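Local coordinates for protein pseudouridine synthase (Pyrococcus abyssi, PDB 2AUS) that probably isomerises specific uridines in RNA to pseudouridine as an archaeal Cbf5-type pseudouridine synthase, at residues Gly47-Pro55 with Phe208-Leu217; Val62-Asn71 with Leu217-His225. All coordinates share one frame; numbering follows the deposited sequence.

Both contacts join two strand-helix stretches of the chain: strand 47-53 leads to helix 59-69, and the short strand 214-215 leads to helix 217-228. Interaction 1 pairs the strands and is largely buried, with backbone hydrogen bonds and a polar asparagine grip. Interaction 2 pairs the helices farther from the centre of the chain; it is partly buried and almost wholly apolar, its one cross-contact hydrogen bond being weak. Leu217 belongs to both. The two also touch directly, since Ile49 and Leu51 of the strand pack on Val62, Ile66, Leu70 and Leu220 of the helices.

Interaction 1. Residues Gly47-Pro55 with Phe208-Leu217; sequences GVINLDKPP and FKEDETLVTL
Asn50 reaches from strand 47-53 into the bend of residues 208-217, with CG anti to its backbone N (chi1 -179°). Its CB lies against Thr213 O and 3.7 Å from Phe208 CD2 at the ring edge, which Asn50 CG and Val48 CG2 also touch. At the tip the branches part: OD1 rests against Phe208 CB and has no hydrogen-bonding partner in the model, whereas ND2 gives both hydrogens away in the amide plane, to Lys209 O (2.9 Å) and Thr213 OG1 (2.9 Å). Two bonds thus fix the amide's rotation. Behind it, Thr213 OG1 donates to Asp211 OD2 (2.6 Å), which also accepts from Thr213 N in an Asx turn, so Asp211 positions the threonine that Asn50 grips.

The backbones then pair in parallel at Leu51 and Val215. Val215 N bonds to Asn50 O (2.9 Å) and Asp52 N to Val215 O (2.8 Å). Leu214 CD2 lies 3.6 Å from Asp52 OD2, a carboxylate oxygen salt-bridged to Arg201. On the face carrying Leu51 and Val215, Leu51 CD2 meets Leu217 CD2 at 4.1 Å. This pairing joins the short, weakly bonded strand 214-215 to strand 47-53 in the mixed sheet of the TruB-family fold.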
ATOM      1  N   GLY A  47     -13.504  -3.302  25.407  1.00 36.92           N
ATOM      2  CA  GLY A  47     -14.234  -3.471  24.166  1.00 35.77           C
ATOM      3  C   GLY A  47     -13.561  -4.361  23.136  1.00 37.32           C
ATOM      4  O   GLY A  47     -12.370  -4.660  23.232  1.00 34.76           O
ATOM      5  N   VAL A  48     -14.349  -4.788  22.153  1.00 37.17           N
ATOM      6  CA  VAL A  48     -13.872  -5.624  21.052  1.00 38.41           C
ATOM      7  C   VAL A  48     -14.418  -5.003  19.777  1.00 37.79           C
ATOM      8  O   VAL A  48     -15.590  -4.625  19.720  1.00 38.80           O
ATOM      9  CB  VAL A  48     -14.399  -7.072  21.147  1.00 37.69           C
ATOM     10  CG1 VAL A  48     -13.698  -7.814  22.266  1.00 42.27           C
ATOM     11  CG2 VAL A  48     -15.905  -7.059  21.400  1.00 41.65           C
ATOM     12  N   ILE A  49     -13.573  -4.886  18.761  1.00 36.29           N
ATOM     13  CA  ILE A  49     -13.991  -4.297  17.496  1.00 35.64           C
ATOM     14  C   ILE A  49     -14.279  -5.371  16.465  1.00 36.05           C
ATOM     15  O   ILE A  49     -13.494  -6.306  16.298  1.00 36.36           O
ATOM     16  CB  ILE A  49     -12.891  -3.378  16.911  1.00 36.42           C
ATOM     17  CG1 ILE A  49     -12.554  -2.270  17.907  1.00 35.68           C
ATOM     18  CG2 ILE A  49     -13.355  -2.774  15.584  1.00 34.71           C
ATOM     19  CD1 ILE A  49     -11.448  -1.333  17.424  1.00 35.43           C
ATOM     20  N   ASN A  50     -15.415  -5.260  15.789  1.00 36.36           N
ATOM     21  CA  ASN A  50     -15.748  -6.210  14.730  1.00 36.05           C
ATOM     22  C   ASN A  50     -15.236  -5.512  13.471  1.00 36.26           C
ATOM     23  O   ASN A  50     -15.974  -4.825  12.765  1.00 34.92           O
ATOM     24  CB  ASN A  50     -17.252  -6.439  14.669  1.00 37.16           C
ATOM     25  CG  ASN A  50     -17.647  -7.431  13.593  1.00 40.31           C
ATOM     26  OD1 ASN A  50     -16.837  -8.250  13.153  1.00 40.52           O
ATOM     27  ND2 ASN A  50     -18.901  -7.367  13.171  1.00 39.31           N
ATOM     28  N   LEU A  51     -13.943  -5.678  13.217  1.00 34.63           N
ATOM     29  CA  LEU A  51     -13.303  -5.021  12.091  1.00 37.05           C
ATOM     30  C   LEU A  51     -13.337  -5.773  10.768  1.00 38.06           C
ATOM     31  O   LEU A  51     -13.205  -6.998  10.731  1.00 38.31           O
ATOM     32  CB  LEU A  51     -11.850  -4.724  12.447  1.00 36.44           C
ATOM     33  CG  LEU A  51     -11.160  -3.776  11.467  1.00 40.13           C
ATOM     34  CD1 LEU A  51     -11.421  -2.322  11.899  1.00 36.00           C
ATOM     35  CD2 LEU A  51      -9.675  -4.065  11.432  1.00 36.35           C
ATOM     36  N   ASP A  52     -13.518  -5.027   9.684  1.00 38.63           N
ATOM     37  CA  ASP A  52     -13.510  -5.607   8.340  1.00 40.11           C
ATOM     38  C   ASP A  52     -12.078  -5.386   7.893  1.00 40.12           C
ATOM     39  O   ASP A  52     -11.718  -4.286   7.468  1.00 38.77           O
ATOM     40  CB  ASP A  52     -14.451  -4.852   7.390  1.00 42.39           C
ATOM     41  CG  ASP A  52     -14.606  -5.547   6.030  1.00 44.82           C
ATOM     42  OD1 ASP A  52     -13.743  -6.376   5.663  1.00 45.23           O
ATOM     43  OD2 ASP A  52     -15.595  -5.260   5.320  1.00 44.82           O
ATOM     44  N   LYS A  53     -11.254  -6.419   8.025  1.00 39.17           N
ATOM     45  CA  LYS A  53      -9.854  -6.313   7.647  1.00 39.12           C
ATOM     46  C   LYS A  53      -9.702  -6.048   6.151  1.00 40.85           C
ATOM     47  O   LYS A  53     -10.359  -6.683   5.329  1.00 40.88           O
ATOM     48  CB  LYS A  53      -9.112  -7.603   8.005  1.00 40.21           C
ATOM     49  CG  LYS A  53      -7.676  -7.655   7.497  1.00 38.85           C
ATOM     50  CD  LYS A  53      -7.080  -9.043   7.638  1.00 40.76           C
ATOM     51  CE  LYS A  53      -5.670  -9.097   7.059  1.00 39.94           C
ATOM     52  NZ  LYS A  53      -5.651  -8.657   5.627  1.00 41.28           N
ATOM     53  N   PRO A  54      -8.851  -5.088   5.779  1.00 41.29           N
ATOM     54  CA  PRO A  54      -8.680  -4.824   4.350  1.00 44.72           C
ATOM     55  C   PRO A  54      -7.610  -5.776   3.816  1.00 44.85           C
ATOM     56  O   PRO A  54      -6.712  -6.183   4.555  1.00 46.51           O
ATOM     57  CB  PRO A  54      -8.217  -3.369   4.325  1.00 43.68           C
ATOM     58  CG  PRO A  54      -7.341  -3.308   5.544  1.00 43.80           C
ATOM     59  CD  PRO A  54      -8.162  -4.070   6.590  1.00 42.47           C
ATOM     60  N   PRO A  55      -7.699  -6.163   2.535  1.00 46.59           N
ATOM     61  CA  PRO A  55      -6.680  -7.067   1.991  1.00 46.38           C
ATOM     62  C   PRO A  55      -5.359  -6.307   1.879  1.00 48.24           C
ATOM     63  O   PRO A  55      -5.352  -5.091   1.665  1.00 48.09           O
ATOM     64  CB  PRO A  55      -7.244  -7.436   0.625  1.00 46.60           C
ATOM     65  CG  PRO A  55      -7.933  -6.171   0.212  1.00 47.02           C
ATOM     66  CD  PRO A  55      -8.658  -5.761   1.489  1.00 45.77           C
ATOM     67  N   PHE A 208     -19.173 -12.810  15.625  1.00 39.89           N
ATOM     68  CA  PHE A 208     -18.926 -11.649  14.775  1.00 39.72           C
ATOM     69  C   PHE A 208     -19.264 -11.920  13.317  1.00 40.38           C
ATOM     70  O   PHE A 208     -18.755 -12.858  12.706  1.00 41.29           O
ATOM     71  CB  PHE A 208     -17.471 -11.191  14.908  1.00 36.84           C
ATOM     72  CG  PHE A 208     -17.096 -10.815  16.309  1.00 37.73           C
ATOM     73  CD1 PHE A 208     -16.654 -11.780  17.210  1.00 35.82           C
ATOM     74  CD2 PHE A 208     -17.243  -9.503  16.747  1.00 36.49           C
ATOM     75  CE1 PHE A 208     -16.366 -11.440  18.531  1.00 39.18           C
ATOM     76  CE2 PHE A 208     -16.960  -9.151  18.064  1.00 39.84           C
ATOM     77  CZ  PHE A 208     -16.519 -10.123  18.962  1.00 38.62           C
ATOM     78  N   LYS A 209     -20.131 -11.084  12.760  1.00 41.47           N
ATOM     79  CA  LYS A 209     -20.548 -11.244  11.380  1.00 43.19           C
ATOM     80  C   LYS A 209     -20.753  -9.894  10.707  1.00 43.68           C
ATOM     81  O   LYS A 209     -20.655  -8.840  11.348  1.00 42.71           O
ATOM     82  CB  LYS A 209     -21.844 -12.050  11.323  1.00 44.45           C
ATOM     83  CG  LYS A 209     -23.004 -11.383  12.029  1.00 48.47           C
ATOM     84  CD  LYS A 209     -24.303 -12.167  11.864  1.00 52.91           C
ATOM     85  CE  LYS A 209     -24.238 -13.522  12.552  1.00 55.04           C
ATOM     86  NZ  LYS A 209     -25.554 -14.237  12.519  1.00 60.44           N
ATOM     87  N   GLU A 210     -21.032  -9.934   9.408  1.00 44.98           N
ATOM     88  CA  GLU A 210     -21.261  -8.724   8.629  1.00 46.30           C
ATOM     89  C   GLU A 210     -22.626  -8.134   8.931  1.00 46.30           C
ATOM     90  O   GLU A 210     -23.614  -8.427   8.255  1.00 47.20           O
ATOM     91  CB  GLU A 210     -21.160  -9.027   7.134  1.00 46.96           C
ATOM     92  CG  GLU A 210     -19.754  -9.317   6.656  1.00 48.82           C
ATOM     93  CD  GLU A 210     -19.687  -9.450   5.151  1.00 48.90           C
ATOM     94  OE1 GLU A 210     -20.150 -10.479   4.618  1.00 52.37           O
ATOM     95  OE2 GLU A 210     -19.182  -8.520   4.498  1.00 51.71           O
ATOM     96  N   ASP A 211     -22.676  -7.306   9.962  1.00 46.53           N
ATOM     97  CA  ASP A 211     -23.906  -6.648  10.361  1.00 47.27           C
ATOM     98  C   ASP A 211     -23.563  -5.198  10.675  1.00 48.49           C
ATOM     99  O   ASP A 211     -22.477  -4.732  10.322  1.00 46.68           O
ATOM    100  CB  ASP A 211     -24.516  -7.355  11.570  1.00 46.75           C
ATOM    101  CG  ASP A 211     -23.578  -7.396  12.765  1.00 47.54           C
ATOM    102  OD1 ASP A 211     -23.864  -8.176  13.698  1.00 47.05           O
ATOM    103  OD2 ASP A 211     -22.568  -6.655  12.779  1.00 45.51           O
ATOM    104  N   GLU A 212     -24.462  -4.482  11.340  1.00 50.24           N
ATOM    105  CA  GLU A 212     -24.192  -3.080  11.625  1.00 51.74           C
ATOM    106  C   GLU A 212     -22.928  -2.837  12.438  1.00 50.61           C
ATOM    107  O   GLU A 212     -22.380  -1.737  12.402  1.00 50.57           O
ATOM    108  CB  GLU A 212     -25.392  -2.419  12.323  1.00 55.35           C
ATOM    109  CG  GLU A 212     -25.629  -2.826  13.770  1.00 59.91           C
ATOM    110  CD  GLU A 212     -26.020  -4.284  13.922  1.00 65.29           C
ATOM    111  OE1 GLU A 212     -26.779  -4.791  13.063  1.00 66.99           O
ATOM    112  OE2 GLU A 212     -25.581  -4.918  14.909  1.00 66.30           O
ATOM    113  N   THR A 213     -22.444  -3.850  13.153  1.00 49.46           N
ATOM    114  CA  THR A 213     -21.245  -3.665  13.973  1.00 47.42           C
ATOM    115  C   THR A 213     -19.926  -3.794  13.222  1.00 45.61           C
ATOM    116  O   THR A 213     -18.867  -3.497  13.780  1.00 44.20           O
ATOM    117  CB  THR A 213     -21.208  -4.639  15.163  1.00 48.16           C
ATOM    118  OG1 THR A 213     -20.963  -5.969  14.691  1.00 48.40           O
ATOM    119  CG2 THR A 213     -22.531  -4.600  15.921  1.00 47.44           C
ATOM    120  N   LEU A 214     -19.976  -4.236  11.969  1.00 44.00           N
ATOM    121  CA  LEU A 214     -18.751  -4.377  11.187  1.00 42.21           C
ATOM    122  C   LEU A 214     -18.269  -2.990  10.798  1.00 41.96           C
ATOM    123  O   LEU A 214     -18.989  -2.248  10.135  1.00 42.26           O
ATOM    124  CB  LEU A 214     -19.003  -5.197   9.921  1.00 42.85           C
ATOM    125  CG  LEU A 214     -17.754  -5.452   9.066  1.00 43.75           C
ATOM    126  CD1 LEU A 214     -16.817  -6.405   9.804  1.00 40.87           C
ATOM    127  CD2 LEU A 214     -18.152  -6.039   7.713  1.00 43.30           C
ATOM    128  N   VAL A 215     -17.058  -2.635  11.214  1.00 40.23           N
ATOM    129  CA  VAL A 215     -16.508  -1.324  10.897  1.00 38.61           C
ATOM    130  C   VAL A 215     -15.143  -1.406  10.223  1.00 39.86           C
ATOM    131  O   VAL A 215     -14.450  -2.421  10.316  1.00 40.24           O
ATOM    132  CB  VAL A 215     -16.389  -0.450  12.173  1.00 38.97           C
ATOM    133  CG1 VAL A 215     -17.782  -0.190  12.744  1.00 35.78           C
ATOM    134  CG2 VAL A 215     -15.503  -1.141  13.210  1.00 38.27           C
ATOM    135  N   THR A 216     -14.762  -0.329   9.540  1.00 39.54           N
ATOM    136  CA  THR A 216     -13.481  -0.272   8.848  1.00 40.45           C
ATOM    137  C   THR A 216     -12.525   0.647   9.590  1.00 41.21           C
ATOM    138  O   THR A 216     -12.934   1.418  10.459  1.00 41.06           O
ATOM    139  CB  THR A 216     -13.625   0.284   7.411  1.00 40.40           C
ATOM    140  OG1 THR A 216     -14.062   1.645   7.477  1.00 40.60           O
ATOM    141  CG2 THR A 216     -14.628  -0.533   6.603  1.00 36.21           C
ATOM    142  N   LEU A 217     -11.251   0.570   9.224  1.00 41.64           N
ATOM    143  CA  LEU A 217     -10.218   1.392   9.835  1.00 45.03           C
ATOM    144  C   LEU A 217     -10.522   2.878   9.656  1.00 45.57           C
ATOM    145  O   LEU A 217     -10.259   3.690  10.544  1.00 46.09           O
ATOM    146  CB  LEU A 217      -8.865   1.040   9.214  1.00 44.01           C
ATOM    147  CG  LEU A 217      -8.403  -0.379   9.557  1.00 45.91           C
ATOM    148  CD1 LEU A 217      -7.306  -0.838   8.600  1.00 44.56           C
ATOM    149  CD2 LEU A 217      -7.911  -0.397  10.997  1.00 45.46           C
TER
HETATM  150  O   HOH W   1     -17.415  -3.280  15.981  1.00 29.21           O
HETATM  151  O   HOH W   2     -10.744  -1.647   7.402  1.00 40.97           O

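Interaction 2. Residues Val62-Asn71 with Leu217-His225; sequences VVAWIKRILN and LHDLVDYYH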
ATOM      1  N   VAL A  62      -2.589  -4.745  11.069  1.00 46.45           N
ATOM      2  CA  VAL A  62      -3.904  -4.121  11.219  1.00 44.83           C
ATOM      3  C   VAL A  62      -4.151  -3.769  12.692  1.00 45.41           C
ATOM      4  O   VAL A  62      -4.663  -2.695  13.014  1.00 44.07           O
ATOM      5  CB  VAL A  62      -5.015  -5.063  10.720  1.00 45.75           C
ATOM      6  CG1 VAL A  62      -6.385  -4.514  11.087  1.00 45.59           C
ATOM      7  CG2 VAL A  62      -4.900  -5.220   9.220  1.00 46.33           C
ATOM      8  N   VAL A  63      -3.783  -4.678  13.590  1.00 44.55           N
ATOM      9  CA  VAL A  63      -3.957  -4.428  15.012  1.00 45.07           C
ATOM     10  C   VAL A  63      -3.063  -3.250  15.420  1.00 45.82           C
ATOM     11  O   VAL A  63      -3.475  -2.389  16.204  1.00 43.60           O
ATOM     12  CB  VAL A  63      -3.597  -5.672  15.847  1.00 43.79           C
ATOM     13  CG1 VAL A  63      -3.664  -5.346  17.326  1.00 42.91           C
ATOM     14  CG2 VAL A  63      -4.564  -6.799  15.525  1.00 46.08           C
ATOM     15  N   ALA A  64      -1.845  -3.210  14.880  1.00 44.19           N
ATOM     16  CA  ALA A  64      -0.927  -2.120  15.190  1.00 44.99           C
ATOM     17  C   ALA A  64      -1.583  -0.793  14.800  1.00 44.23           C
ATOM     18  O   ALA A  64      -1.499   0.184  15.538  1.00 44.91           O
ATOM     19  CB  ALA A  64       0.396  -2.303  14.430  1.00 42.61           C
ATOM     20  N   TRP A  65      -2.237  -0.763  13.640  1.00 45.26           N
ATOM     21  CA  TRP A  65      -2.916   0.449  13.175  1.00 45.58           C
ATOM     22  C   TRP A  65      -4.035   0.838  14.130  1.00 44.10           C
ATOM     23  O   TRP A  65      -4.234   2.014  14.436  1.00 44.73           O
ATOM     24  CB  TRP A  65      -3.520   0.248  11.780  1.00 47.69           C
ATOM     25  CG  TRP A  65      -2.522   0.215  10.665  1.00 54.43           C
ATOM     26  CD1 TRP A  65      -1.255   0.729  10.680  1.00 54.10           C
ATOM     27  CD2 TRP A  65      -2.733  -0.297   9.340  1.00 56.71           C
ATOM     28  NE1 TRP A  65      -0.667   0.572   9.448  1.00 57.03           N
ATOM     29  CE2 TRP A  65      -1.550  -0.053   8.606  1.00 57.36           C
ATOM     30  CE3 TRP A  65      -3.808  -0.935   8.701  1.00 57.61           C
ATOM     31  CZ2 TRP A  65      -1.412  -0.425   7.261  1.00 59.29           C
ATOM     32  CZ3 TRP A  65      -3.670  -1.305   7.362  1.00 58.38           C
ATOM     33  CH2 TRP A  65      -2.479  -1.047   6.658  1.00 58.84           C
ATOM     34  N   ILE A  66      -4.781  -0.159  14.589  1.00 42.27           N
ATOM     35  CA  ILE A  66      -5.883   0.091  15.501  1.00 40.89           C
ATOM     36  C   ILE A  66      -5.372   0.705  16.813  1.00 40.33           C
ATOM     37  O   ILE A  66      -5.986   1.624  17.354  1.00 37.98           O
ATOM     38  CB  ILE A  66      -6.674  -1.216  15.749  1.00 39.07           C
ATOM     39  CG1 ILE A  66      -7.560  -1.501  14.530  1.00 38.77           C
ATOM     40  CG2 ILE A  66      -7.494  -1.118  17.022  1.00 38.44           C
ATOM     41  CD1 ILE A  66      -8.244  -2.840  14.562  1.00 37.62           C
ATOM     42  N   LYS A  67      -4.238   0.215  17.307  1.00 38.88           N
ATOM     43  CA  LYS A  67      -3.670   0.746  18.543  1.00 40.86           C
ATOM     44  C   LYS A  67      -3.267   2.207  18.354  1.00 41.82           C
ATOM     45  O   LYS A  67      -3.437   3.030  19.261  1.00 42.58           O
ATOM     46  CB  LYS A  67      -2.455  -0.078  18.985  1.00 40.03           C
ATOM     47  CG  LYS A  67      -2.775  -1.545  19.250  1.00 41.78           C
ATOM     48  CD  LYS A  67      -1.760  -2.205  20.176  1.00 43.85           C
ATOM     49  CE  LYS A  67      -0.374  -2.259  19.564  1.00 48.08           C
ATOM     50  NZ  LYS A  67       0.620  -2.857  20.507  1.00 48.55           N
ATOM     51  N   ARG A  68      -2.752   2.533  17.171  1.00 41.63           N
ATOM     52  CA  ARG A  68      -2.339   3.897  16.881  1.00 42.56           C
ATOM     53  C   ARG A  68      -3.546   4.811  16.755  1.00 40.73           C
ATOM     54  O   ARG A  68      -3.569   5.889  17.329  1.00 39.78           O
ATOM     55  CB  ARG A  68      -1.512   3.953  15.592  1.00 46.46           C
ATOM     56  CG  ARG A  68      -0.271   3.086  15.642  1.00 52.76           C
ATOM     57  CD  ARG A  68       0.743   3.455  14.571  1.00 57.76           C
ATOM     58  NE  ARG A  68       1.904   2.569  14.647  1.00 64.13           N
ATOM     59  CZ  ARG A  68       1.997   1.396  14.024  1.00 66.85           C
ATOM     60  NH1 ARG A  68       1.001   0.961  13.261  1.00 67.99           N
ATOM     61  NH2 ARG A  68       3.078   0.642  14.179  1.00 66.96           N
ATOM     62  N   ILE A  69      -4.552   4.368  16.012  1.00 40.28           N
ATOM     63  CA  ILE A  69      -5.758   5.158  15.810  1.00 41.09           C
ATOM     64  C   ILE A  69      -6.488   5.457  17.113  1.00 40.76           C
ATOM     65  O   ILE A  69      -6.871   6.598  17.373  1.00 40.82           O
ATOM     66  CB  ILE A  69      -6.747   4.437  14.873  1.00 42.17           C
ATOM     67  CG1 ILE A  69      -6.088   4.190  13.517  1.00 42.93           C
ATOM     68  CG2 ILE A  69      -8.029   5.269  14.734  1.00 41.76           C
ATOM     69  CD1 ILE A  69      -6.895   3.281  12.602  1.00 45.19           C
ATOM     70  N   LEU A  70      -6.684   4.432  17.934  1.00 39.89           N
ATOM     71  CA  LEU A  70      -7.399   4.617  19.183  1.00 41.16           C
ATOM     72  C   LEU A  70      -6.486   4.951  20.358  1.00 41.47           C
ATOM     73  O   LEU A  70      -6.929   4.961  21.498  1.00 42.14           O
ATOM     74  CB  LEU A  70      -8.239   3.374  19.489  1.00 40.13           C
ATOM     75  CG  LEU A  70      -9.200   2.924  18.377  1.00 41.25           C
ATOM     76  CD1 LEU A  70      -9.968   1.679  18.829  1.00 39.09           C
ATOM     77  CD2 LEU A  70     -10.169   4.054  18.033  1.00 38.44           C
ATOM     78  N   ASN A  71      -5.216   5.235  20.080  1.00 42.98           N
ATOM     79  CA  ASN A  71      -4.272   5.589  21.141  1.00 43.95           C
ATOM     80  C   ASN A  71      -4.325   4.573  22.280  1.00 44.11           C
ATOM     81  O   ASN A  71      -4.482   4.934  23.446  1.00 41.83           O
ATOM     82  CB  ASN A  71      -4.598   6.991  21.670  1.00 44.46           C
ATOM     83  CG  ASN A  71      -4.185   8.092  20.700  1.00 46.46           C
ATOM     84  OD1 ASN A  71      -3.059   8.580  20.745  1.00 46.15           O
ATOM     85  ND2 ASN A  71      -5.092   8.472  19.806  1.00 47.49           N
ATOM     86  N   LEU A 217     -11.251   0.570   9.224  1.00 41.64           N
ATOM     87  CA  LEU A 217     -10.218   1.392   9.835  1.00 45.03           C
ATOM     88  C   LEU A 217     -10.522   2.878   9.656  1.00 45.57           C
ATOM     89  O   LEU A 217     -10.259   3.690  10.544  1.00 46.09           O
ATOM     90  CB  LEU A 217      -8.865   1.040   9.214  1.00 44.01           C
ATOM     91  CG  LEU A 217      -8.403  -0.379   9.557  1.00 45.91           C
ATOM     92  CD1 LEU A 217      -7.306  -0.838   8.600  1.00 44.56           C
ATOM     93  CD2 LEU A 217      -7.911  -0.397  10.997  1.00 45.46           C
ATOM     94  N   HIS A 218     -11.078   3.234   8.505  1.00 46.12           N
ATOM     95  CA  HIS A 218     -11.417   4.626   8.243  1.00 47.42           C
ATOM     96  C   HIS A 218     -12.569   5.034   9.135  1.00 46.79           C
ATOM     97  O   HIS A 218     -12.616   6.167   9.615  1.00 47.69           O
ATOM     98  CB  HIS A 218     -11.778   4.824   6.770  1.00 48.78           C
ATOM     99  CG  HIS A 218     -10.584   4.906   5.871  1.00 53.40           C
ATOM    100  ND1 HIS A 218     -10.672   4.801   4.500  1.00 55.51           N
ATOM    101  CD2 HIS A 218      -9.274   5.105   6.151  1.00 53.73           C
ATOM    102  CE1 HIS A 218      -9.466   4.931   3.975  1.00 57.07           C
ATOM    103  NE2 HIS A 218      -8.601   5.117   4.956  1.00 54.69           N
ATOM    104  N   ASP A 219     -13.503   4.115   9.359  1.00 45.86           N
ATOM    105  CA  ASP A 219     -14.618   4.411  10.240  1.00 44.01           C
ATOM    106  C   ASP A 219     -14.059   4.749  11.610  1.00 42.45           C
ATOM    107  O   ASP A 219     -14.447   5.744  12.210  1.00 40.53           O
ATOM    108  CB  ASP A 219     -15.559   3.218  10.383  1.00 46.99           C
ATOM    109  CG  ASP A 219     -16.359   2.952   9.136  1.00 48.87           C
ATOM    110  OD1 ASP A 219     -16.549   3.901   8.344  1.00 48.92           O
ATOM    111  OD2 ASP A 219     -16.817   1.798   8.965  1.00 48.40           O
ATOM    112  N   LEU A 220     -13.140   3.914  12.095  1.00 41.22           N
ATOM    113  CA  LEU A 220     -12.535   4.119  13.406  1.00 41.70           C
ATOM    114  C   LEU A 220     -11.814   5.454  13.509  1.00 40.64           C
ATOM    115  O   LEU A 220     -11.913   6.140  14.530  1.00 41.35           O
ATOM    116  CB  LEU A 220     -11.552   2.991  13.732  1.00 43.13           C
ATOM    117  CG  LEU A 220     -12.167   1.623  14.024  1.00 43.98           C
ATOM    118  CD1 LEU A 220     -11.061   0.644  14.404  1.00 43.66           C
ATOM    119  CD2 LEU A 220     -13.178   1.755  15.160  1.00 41.78           C
ATOM    120  N   VAL A 221     -11.076   5.812  12.466  1.00 39.33           N
ATOM    121  CA  VAL A 221     -10.355   7.078  12.465  1.00 40.47           C
ATOM    122  C   VAL A 221     -11.351   8.224  12.589  1.00 40.41           C
ATOM    123  O   VAL A 221     -11.189   9.107  13.426  1.00 41.78           O
ATOM    124  CB  VAL A 221      -9.538   7.264  11.173  1.00 40.86           C
ATOM    125  CG1 VAL A 221      -9.002   8.697  11.095  1.00 43.10           C
ATOM    126  CG2 VAL A 221      -8.385   6.258  11.139  1.00 41.57           C
ATOM    127  N   ASP A 222     -12.401   8.192  11.777  1.00 40.31           N
ATOM    128  CA  ASP A 222     -13.391   9.261  11.807  1.00 41.04           C
ATOM    129  C   ASP A 222     -14.206   9.336  13.091  1.00 41.29           C
ATOM    130  O   ASP A 222     -14.468  10.428  13.599  1.00 43.93           O
ATOM    131  CB  ASP A 222     -14.325   9.138  10.604  1.00 40.60           C
ATOM    132  CG  ASP A 222     -13.579   9.209   9.285  1.00 43.62           C
ATOM    133  OD1 ASP A 222     -12.389   9.602   9.293  1.00 43.82           O
ATOM    134  OD2 ASP A 222     -14.178   8.878   8.240  1.00 44.37           O
ATOM    135  N   TYR A 223     -14.612   8.189  13.620  1.00 40.49           N
ATOM    136  CA  TYR A 223     -15.400   8.170  14.848  1.00 41.32           C
ATOM    137  C   TYR A 223     -14.569   8.629  16.043  1.00 41.35           C
ATOM    138  O   TYR A 223     -15.077   9.276  16.963  1.00 39.30           O
ATOM    139  CB  TYR A 223     -15.933   6.764  15.098  1.00 40.90           C
ATOM    140  CG  TYR A 223     -16.867   6.258  14.027  1.00 42.80           C
ATOM    141  CD1 TYR A 223     -17.147   4.900  13.920  1.00 43.66           C
ATOM    142  CD2 TYR A 223     -17.510   7.138  13.148  1.00 43.58           C
ATOM    143  CE1 TYR A 223     -18.041   4.420  12.971  1.00 44.36           C
ATOM    144  CE2 TYR A 223     -18.413   6.669  12.194  1.00 44.52           C
ATOM    145  CZ  TYR A 223     -18.671   5.304  12.114  1.00 45.81           C
ATOM    146  OH  TYR A 223     -19.549   4.816  11.173  1.00 47.63           O
ATOM    147  N   TYR A 224     -13.286   8.296  16.028  1.00 42.20           N
ATOM    148  CA  TYR A 224     -12.406   8.693  17.110  1.00 43.88           C
ATOM    149  C   TYR A 224     -12.257  10.207  17.063  1.00 44.80           C
ATOM    150  O   TYR A 224     -12.164  10.861  18.103  1.00 43.10           O
ATOM    151  CB  TYR A 224     -11.051   8.010  16.965  1.00 44.98           C
ATOM    152  CG  TYR A 224     -10.190   8.127  18.195  1.00 45.36           C
ATOM    153  CD1 TYR A 224      -9.093   8.988  18.220  1.00 46.35           C
ATOM    154  CD2 TYR A 224     -10.471   7.379  19.336  1.00 43.83           C
ATOM    155  CE1 TYR A 224      -8.293   9.101  19.349  1.00 45.56           C
ATOM    156  CE2 TYR A 224      -9.677   7.482  20.472  1.00 46.52           C
ATOM    157  CZ  TYR A 224      -8.590   8.347  20.472  1.00 46.98           C
ATOM    158  OH  TYR A 224      -7.802   8.455  21.593  1.00 49.44           O
ATOM    159  N   HIS A 225     -12.250  10.753  15.847  1.00 44.86           N
ATOM    160  CA  HIS A 225     -12.155  12.197  15.640  1.00 45.13           C
ATOM    161  C   HIS A 225     -13.418  12.876  16.165  1.00 44.52           C
ATOM    162  O   HIS A 225     -13.343  13.882  16.863  1.00 44.80           O
ATOM    163  CB  HIS A 225     -11.985  12.519  14.151  1.00 46.26           C
ATOM    164  CG  HIS A 225     -10.559  12.631  13.713  1.00 49.71           C
ATOM    165  ND1 HIS A 225      -9.882  13.832  13.681  1.00 53.13           N
ATOM    166  CD2 HIS A 225      -9.671  11.692  13.309  1.00 51.79           C
ATOM    167  CE1 HIS A 225      -8.640  13.629  13.275  1.00 52.68           C
ATOM    168  NE2 HIS A 225      -8.486  12.338  13.043  1.00 53.68           N
TER
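Leu217, at the start of helix 217-228, enters as a knob among Val62, Trp65, Ile66 and Ile69 of helix 59-69. Its two methyls divide the work: CD1 comes to the edge of the Trp65 indole, near the ring plane and 3.5 Å from CE3, while CD2 lies 3.7 Å from Ile66 CG1. One turn on, Ile69 crosses Val221 at about a right angle. Both branches of Ile69 converge on one methyl of Val221, with Ile69 CD1 3.6 Å and Ile69 CG2 3.7 Å from Val221 CG2.

The two axes run nearly parallel, 10° apart in direction, and this helix pair packs against strand 47-53, with Leu51 touching Val62 and Ile66, and Ile49 touching Leu70 and Leu220. At the far end a Schellman motif closes helix 59-69, with Asn71 at positive phi as its C-prime residue. The first torsion of Tyr224 (chi1 -167°) swings CG away from its own backbone N and sets one ring face against this terminus: Ile69 O sits above the ring toward its rim, and Leu70 CA makes a CH-pi contact 4.1 Å from the centroid. Asn71 ND2 gives a weak, bent hydrogen bond to Tyr224 OH (3.2 Å, 124° at the hydrogen).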